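PDB 3HZ2: Beta/gama crystallin family protein from Methanosarcina acetivorans, which is a small archaeal betagamma-crystallin that binds two calcium ions through loops of its paired Greek key motifs. Local coordinates for residues E4-E9 against K39-T44; R46-I51 against I78-Q83. One frame throughout, in Å; residues are numbered along the deposited sequence.

How the interactions relate
Interaction 1 (4-9 with 39-44) and interaction 2 (46-51 with 78-83) follow one another along the chain, one in each Greek key motif of a single betagamma-crystallin domain. Interaction 1 joins strands 4-8 and 37-42 of one antiparallel sheet; interaction 2 joins strands 45-48 and 80-83 of the other. Their centres lie about 12 Å apart, on opposite sides of the chain's centre, and the short link between strands 37-42 and 45-48 carries the chain across. Val5 and Val7 meet Phe81, and Val5 meets Phe47, where the sheets face each other. Both contacts run on to a calcium ion, at Glu9 and at Glu49 with Ser79, so each motif's strand pair leads directly into a metal site.

Interaction 1: E4-E9 against K39-T44; sequences EVIVYE and KVKSGT. With CA (calcium ion), chain E.
The carbonyl oxygen of Glu4 is gripped by two successive N-H groups. Ser42 N bonds to Glu4 O at 3.2 Å, in the carbonyl plane and on a lone pair. Lys41 N gives a weak, bent bond of 2.9 Å to the same Glu4 O. Glu4 N in turn donates to Ser42 O. This is a classic beta bulge, with Lys41 and Ser42 together opposite Glu4 on antiparallel strands 4-8 and 37-42. Beyond it, Ile6 and Lys39 exchange two backbone bonds. Val5 and Val40 share a face and meet through their CG2 methyls at 4.1 Å, next to Trp45 of the other sheet. The other face is more polar. Glu4, fully extended with CG anti to the backbone N (chi1 -180°), lies beside Lys41 and points the same way. One water donates to both Glu4 OE2 and Ser42 OG, and Ser42 OG also bonds to Ala2 O. Further along, the extended Lys39 chain passes obliquely by the Tyr8 ring, its CD 3.3 Å from Tyr8 OH, and Phe13 adds a cation-pi contact to Lys39. After Tyr8 the chain turns, and Glu9 O binds a calcium ion at 2.5 Å, in a site shared with Lys34, Ser36 and Asn76. Glu4 OE2 and Lys41 NZ stay 6.8 Å apart, too far for a direct bridge, so any attraction between them is probably weak beside the backbone bonds and the water.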
loop_
_atom_site.group_PDB
_atom_site.type_symbol
_atom_site.label_atom_id
_atom_site.label_comp_id
_atom_site.label_asym_id
_atom_site.label_seq_id
_atom_site.Cartn_x
_atom_site.Cartn_y
_atom_site.Cartn_z
ATOM N N GLU A 4 -9.438 -5.174 -2.958
ATOM C CA GLU A 4 -9.014 -5.178 -1.567
ATOM C C GLU A 4 -7.502 -5.283 -1.458
ATOM O O GLU A 4 -6.867 -6.010 -2.214
ATOM C CB GLU A 4 -9.657 -6.343 -0.818
ATOM C CG GLU A 4 -9.269 -6.412 0.649
ATOM C CD GLU A 4 -9.943 -7.557 1.374
ATOM O OE1 GLU A 4 -9.843 -7.615 2.618
ATOM O OE2 GLU A 4 -10.571 -8.401 0.699
ATOM N N VAL A 5 -6.929 -4.550 -0.513
ATOM C CA VAL A 5 -5.487 -4.580 -0.317
ATOM C C VAL A 5 -5.180 -4.454 1.165
ATOM O O VAL A 5 -5.840 -3.700 1.878
ATOM C CB VAL A 5 -4.785 -3.420 -1.087
ATOM C CG1 VAL A 5 -5.294 -2.067 -0.595
ATOM C CG2 VAL A 5 -3.275 -3.513 -0.910
ATOM N N ILE A 6 -4.199 -5.221 1.631
ATOM C CA ILE A 6 -3.795 -5.156 3.025
ATOM C C ILE A 6 -2.352 -4.665 3.061
ATOM O O ILE A 6 -1.478 -5.208 2.383
ATOM C CB ILE A 6 -3.885 -6.532 3.724
ATOM C CG1 ILE A 6 -5.247 -7.175 3.449
ATOM C CG2 ILE A 6 -3.711 -6.351 5.235
ATOM C CD1 ILE A 6 -5.450 -8.514 4.132
ATOM N N VAL A 7 -2.116 -3.616 3.836
ATOM C CA VAL A 7 -0.784 -3.041 3.959
ATOM C C VAL A 7 -0.239 -3.353 5.346
ATOM O O VAL A 7 -0.992 -3.419 6.319
ATOM C CB VAL A 7 -0.815 -1.514 3.737
ATOM C CG1 VAL A 7 -1.201 -1.216 2.292
ATOM C CG2 VAL A 7 -1.815 -0.861 4.694
ATOM N N TYR A 8 1.072 -3.546 5.434
ATOM C CA TYR A 8 1.695 -3.884 6.707
ATOM C C TYR A 8 2.870 -2.999 7.070
ATOM O O TYR A 8 3.616 -2.539 6.203
ATOM C CB TYR A 8 2.168 -5.334 6.691
ATOM C CG TYR A 8 1.097 -6.329 6.329
ATOM C CD1 TYR A 8 0.697 -6.502 5.004
ATOM C CD2 TYR A 8 0.493 -7.114 7.310
ATOM C CE1 TYR A 8 -0.276 -7.437 4.663
ATOM C CE2 TYR A 8 -0.480 -8.054 6.981
ATOM C CZ TYR A 8 -0.859 -8.212 5.657
ATOM O OH TYR A 8 -1.810 -9.154 5.328
ATOM N N GLU A 9 3.032 -2.793 8.373
ATOM C CA GLU A 9 4.103 -1.974 8.911
ATOM C C GLU A 9 5.490 -2.552 8.634
ATOM O O GLU A 9 6.372 -1.841 8.191
ATOM C CB GLU A 9 3.908 -1.804 10.422
ATOM C CG GLU A 9 4.917 -0.880 11.086
ATOM C CD GLU A 9 4.695 -0.752 12.585
ATOM O OE1 GLU A 9 5.415 0.041 13.224
ATOM O OE2 GLU A 9 3.807 -1.446 13.123
ATOM N N LYS A 39 -0.297 -6.859 0.416
ATOM C CA LYS A 39 -1.001 -8.004 -0.154
ATOM C C LYS A 39 -2.196 -7.487 -0.943
ATOM O O LYS A 39 -3.170 -7.023 -0.356
ATOM C CB LYS A 39 -1.509 -8.946 0.939
ATOM C CG LYS A 39 -0.451 -9.790 1.617
ATOM C CD LYS A 39 -1.116 -10.775 2.568
ATOM C CE LYS A 39 -0.111 -11.510 3.432
ATOM N NZ LYS A 39 -0.815 -12.473 4.343
ATOM N N VAL A 40 -2.121 -7.548 -2.270
ATOM C CA VAL A 40 -3.239 -7.101 -3.089
ATOM C C VAL A 40 -4.120 -8.325 -3.324
ATOM O O VAL A 40 -3.797 -9.183 -4.141
ATOM C CB VAL A 40 -2.770 -6.545 -4.452
ATOM C CG1 VAL A 40 -3.978 -6.129 -5.285
ATOM C CG2 VAL A 40 -1.849 -5.347 -4.237
ATOM N N LYS A 41 -5.220 -8.401 -2.584
ATOM C CA LYS A 41 -6.150 -9.520 -2.682
ATOM C C LYS A 41 -6.894 -9.510 -4.010
ATOM O O LYS A 41 -7.128 -10.558 -4.614
ATOM C CB LYS A 41 -7.160 -9.462 -1.532
ATOM C CG LYS A 41 -6.529 -9.362 -0.149
ATOM C CD LYS A 41 -5.668 -10.576 0.163
ATOM C CE LYS A 41 -6.504 -11.848 0.199
ATOM N NZ LYS A 41 -5.674 -13.062 0.442
ATOM N N SER A 42 -7.266 -8.316 -4.457
ATOM C CA SER A 42 -7.988 -8.165 -5.712
ATOM C C SER A 42 -7.948 -6.724 -6.193
ATOM O O SER A 42 -7.829 -5.792 -5.392
ATOM C CB SER A 42 -9.441 -8.614 -5.535
ATOM O OG SER A 42 -10.008 -8.015 -4.384
ATOM N N GLY A 43 -8.054 -6.549 -7.506
ATOM C CA GLY A 43 -8.023 -5.222 -8.087
ATOM C C GLY A 43 -6.601 -4.723 -8.233
ATOM O O GLY A 43 -5.656 -5.386 -7.800
ATOM N N THR A 44 -6.443 -3.566 -8.863
ATOM C CA THR A 44 -5.127 -2.971 -9.039
ATOM C C THR A 44 -5.116 -1.704 -8.200
ATOM O O THR A 44 -6.059 -0.913 -8.245
ATOM C CB THR A 44 -4.852 -2.611 -10.505
ATOM O OG1 THR A 44 -4.939 -3.794 -11.310
ATOM C CG2 THR A 44 -3.461 -2.015 -10.651
HETATM CA CA CA E . 8.181 -0.124 7.916
HETATM O O HOH W 1 -10.514 -9.678 -2.266
HETATM O O HOH W 2 10.756 -0.704 7.447
HETATM O O HOH W 3 7.994 1.564 9.850
HETATM O O HOH W 4 9.117 -1.532 9.996
#

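Interaction 2: R46-I51 against I78-Q83; sequences RFYEYI and ISSFRQ. With CA (calcium ion), chain F.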
loop_
_atom_site.group_PDB
_atom_site.type_symbol
_atom_site.label_atom_id
_atom_site.label_comp_id
_atom_site.label_asym_id
_atom_site.label_seq_id
_atom_site.Cartn_x
_atom_site.Cartn_y
_atom_site.Cartn_z
ATOM N N ARG A 46 -2.924 1.808 -6.740
ATOM C CA ARG A 46 -1.859 2.771 -6.969
ATOM C C ARG A 46 -1.409 3.370 -5.646
ATOM O O ARG A 46 -2.232 3.856 -4.865
ATOM C CB ARG A 46 -2.354 3.881 -7.896
ATOM C CG ARG A 46 -1.373 5.024 -8.062
ATOM C CD ARG A 46 -1.807 5.933 -9.197
ATOM N NE ARG A 46 -1.785 5.234 -10.477
ATOM C CZ ARG A 46 -2.073 5.807 -11.639
ATOM N NH1 ARG A 46 -2.406 7.089 -11.673
ATOM N NH2 ARG A 46 -2.017 5.106 -12.764
ATOM N N PHE A 47 -0.103 3.334 -5.398
ATOM C CA PHE A 47 0.457 3.869 -4.166
ATOM C C PHE A 47 1.258 5.134 -4.452
ATOM O O PHE A 47 2.116 5.146 -5.329
ATOM C CB PHE A 47 1.335 2.809 -3.491
ATOM C CG PHE A 47 0.593 1.541 -3.174
ATOM C CD1 PHE A 47 0.367 0.585 -4.161
ATOM C CD2 PHE A 47 0.055 1.336 -1.906
ATOM C CE1 PHE A 47 -0.389 -0.559 -3.892
ATOM C CE2 PHE A 47 -0.703 0.199 -1.627
ATOM C CZ PHE A 47 -0.926 -0.749 -2.623
ATOM N N TYR A 48 0.957 6.191 -3.705
ATOM C CA TYR A 48 1.606 7.490 -3.868
ATOM C C TYR A 48 2.572 7.796 -2.738
ATOM O O TYR A 48 2.372 7.365 -1.602
ATOM C CB TYR A 48 0.550 8.593 -3.918
ATOM C CG TYR A 48 -0.220 8.667 -5.214
ATOM C CD1 TYR A 48 0.242 9.447 -6.274
ATOM C CD2 TYR A 48 -1.427 7.986 -5.373
ATOM C CE1 TYR A 48 -0.489 9.553 -7.462
ATOM C CE2 TYR A 48 -2.160 8.086 -6.553
ATOM C CZ TYR A 48 -1.686 8.873 -7.590
ATOM O OH TYR A 48 -2.424 8.988 -8.749
ATOM N N GLU A 49 3.613 8.562 -3.039
ATOM C CA GLU A 49 4.576 8.885 -2.005
ATOM C C GLU A 49 4.119 10.031 -1.106
ATOM O O GLU A 49 4.693 10.249 -0.062
ATOM C CB GLU A 49 5.943 9.201 -2.622
ATOM C CG GLU A 49 6.045 10.533 -3.319
ATOM C CD GLU A 49 7.418 10.750 -3.925
ATOM O OE1 GLU A 49 8.423 10.549 -3.211
ATOM O OE2 GLU A 49 7.491 11.125 -5.109
ATOM N N TYR A 50 3.086 10.768 -1.491
ATOM C CA TYR A 50 2.626 11.872 -0.648
ATOM C C TYR A 50 1.148 11.705 -0.333
ATOM O O TYR A 50 0.431 11.035 -1.072
ATOM C CB TYR A 50 2.864 13.208 -1.358
ATOM C CG TYR A 50 4.325 13.513 -1.623
ATOM C CD1 TYR A 50 4.707 14.291 -2.716
ATOM C CD2 TYR A 50 5.325 13.020 -0.784
ATOM C CE1 TYR A 50 6.047 14.569 -2.969
ATOM C CE2 TYR A 50 6.671 13.296 -1.027
ATOM C CZ TYR A 50 7.022 14.068 -2.123
ATOM O OH TYR A 50 8.349 14.334 -2.374
ATOM N N ILE A 51 0.682 12.306 0.758
ATOM C CA ILE A 51 -0.731 12.182 1.097
ATOM C C ILE A 51 -1.551 12.836 -0.009
ATOM O O ILE A 51 -1.016 13.579 -0.835
ATOM C CB ILE A 51 -1.084 12.857 2.446
ATOM C CG1 ILE A 51 -0.798 14.355 2.376
ATOM C CG2 ILE A 51 -0.299 12.209 3.581
ATOM C CD1 ILE A 51 -1.330 15.117 3.568
ATOM N N ILE A 78 5.174 5.198 1.466
ATOM C CA ILE A 78 3.804 5.332 0.977
ATOM C C ILE A 78 3.006 6.252 1.895
ATOM O O ILE A 78 3.075 6.129 3.117
ATOM C CB ILE A 78 3.115 3.953 0.887
ATOM C CG1 ILE A 78 3.811 3.112 -0.188
ATOM C CG2 ILE A 78 1.622 4.125 0.585
ATOM C CD1 ILE A 78 3.350 1.678 -0.253
ATOM N N SER A 79 2.257 7.186 1.309
ATOM C CA SER A 79 1.457 8.115 2.102
ATOM C C SER A 79 -0.013 8.154 1.713
ATOM O O SER A 79 -0.817 8.806 2.373
ATOM C CB SER A 79 2.046 9.521 2.027
ATOM O OG SER A 79 3.245 9.578 2.772
ATOM N N SER A 80 -0.358 7.463 0.633
ATOM C CA SER A 80 -1.742 7.389 0.185
ATOM C C SER A 80 -1.844 6.356 -0.919
ATOM O O SER A 80 -0.859 6.043 -1.582
ATOM C CB SER A 80 -2.245 8.754 -0.321
ATOM O OG SER A 80 -1.522 9.202 -1.457
ATOM N N PHE A 81 -3.030 5.791 -1.089
ATOM C CA PHE A 81 -3.233 4.809 -2.143
ATOM C C PHE A 81 -4.705 4.679 -2.480
ATOM O O PHE A 81 -5.572 4.904 -1.633
ATOM C CB PHE A 81 -2.614 3.444 -1.766
ATOM C CG PHE A 81 -3.126 2.848 -0.476
ATOM C CD1 PHE A 81 -4.319 2.128 -0.443
ATOM C CD2 PHE A 81 -2.390 2.973 0.698
ATOM C CE1 PHE A 81 -4.768 1.543 0.740
ATOM C CE2 PHE A 81 -2.829 2.393 1.886
ATOM C CZ PHE A 81 -4.019 1.677 1.908
ATOM N N ARG A 82 -4.981 4.348 -3.735
ATOM C CA ARG A 82 -6.350 4.200 -4.191
ATOM C C ARG A 82 -6.450 3.192 -5.315
ATOM O O ARG A 82 -5.454 2.832 -5.948
ATOM C CB ARG A 82 -6.902 5.548 -4.663
ATOM C CG ARG A 82 -6.129 6.173 -5.811
ATOM C CD ARG A 82 -6.749 7.505 -6.206
ATOM N NE ARG A 82 -5.875 8.290 -7.073
ATOM C CZ ARG A 82 -6.119 9.548 -7.437
ATOM N NH1 ARG A 82 -7.217 10.162 -7.009
ATOM N NH2 ARG A 82 -5.264 10.195 -8.220
ATOM N N GLN A 83 -7.674 2.745 -5.558
ATOM C CA GLN A 83 -7.953 1.770 -6.596
ATOM C C GLN A 83 -7.921 2.434 -7.970
ATOM O O GLN A 83 -8.286 3.602 -8.114
ATOM C CB GLN A 83 -9.334 1.165 -6.352
ATOM C CG GLN A 83 -9.598 -0.124 -7.096
ATOM C CD GLN A 83 -11.054 -0.533 -7.015
ATOM O OE1 GLN A 83 -11.700 -0.371 -5.975
ATOM N NE2 GLN A 83 -11.578 -1.074 -8.110
HETATM CA CA CA F . 5.740 9.623 2.048
HETATM O O HOH W 5 8.493 9.860 2.140
HETATM O O HOH W 6 5.514 12.216 3.028
#
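Arg46 and Arg82 pair by two backbone bonds on antiparallel strands of the second Greek key motif, their axes 4.7 Å apart, and Ser79 and Ser80 both face Tyr48 in a classic beta bulge. On the face turned to the other sheet, Phe47 and Phe81 form a non-hydrogen-bonded pair. Their side chains lie side by side, the ring planes 41° apart, and Phe47 CD2 rests 3.4 Å from Phe81 CB; CD1 of Ile78 packs against the same CD2. On the other face, Arg82 takes its CG between the backbone N and the carbonyl carbon (chi1 60°), and the chain extends to NE and crosses the Tyr48 side chain at a slant. Here NH2 donates to Tyr48 OH at 3.1 Å, with the hydroxyl close to the guanidinium plane and that plane 72° from the ring. Arg46 NH1 reaches the same hydroxyl by a weak bond, while its NE is in a salt bridge with Asp59. Two like charges therefore approach one phenol oxygen, and Asp59 probably offsets part of their repulsion. At the bulge end, Ser80 OG donates to Tyr50 O at 2.7 Å and accepts from Tyr53 N, tying down the turn after Glu49. The turn leads to the second calcium ion, which Asp33 and Ser77 also bind: Glu49 O coordinates it at 2.4 Å, and Ser79 OG, also hydrogen-bonded to Asn32 OD1, does so at 2.6 Å.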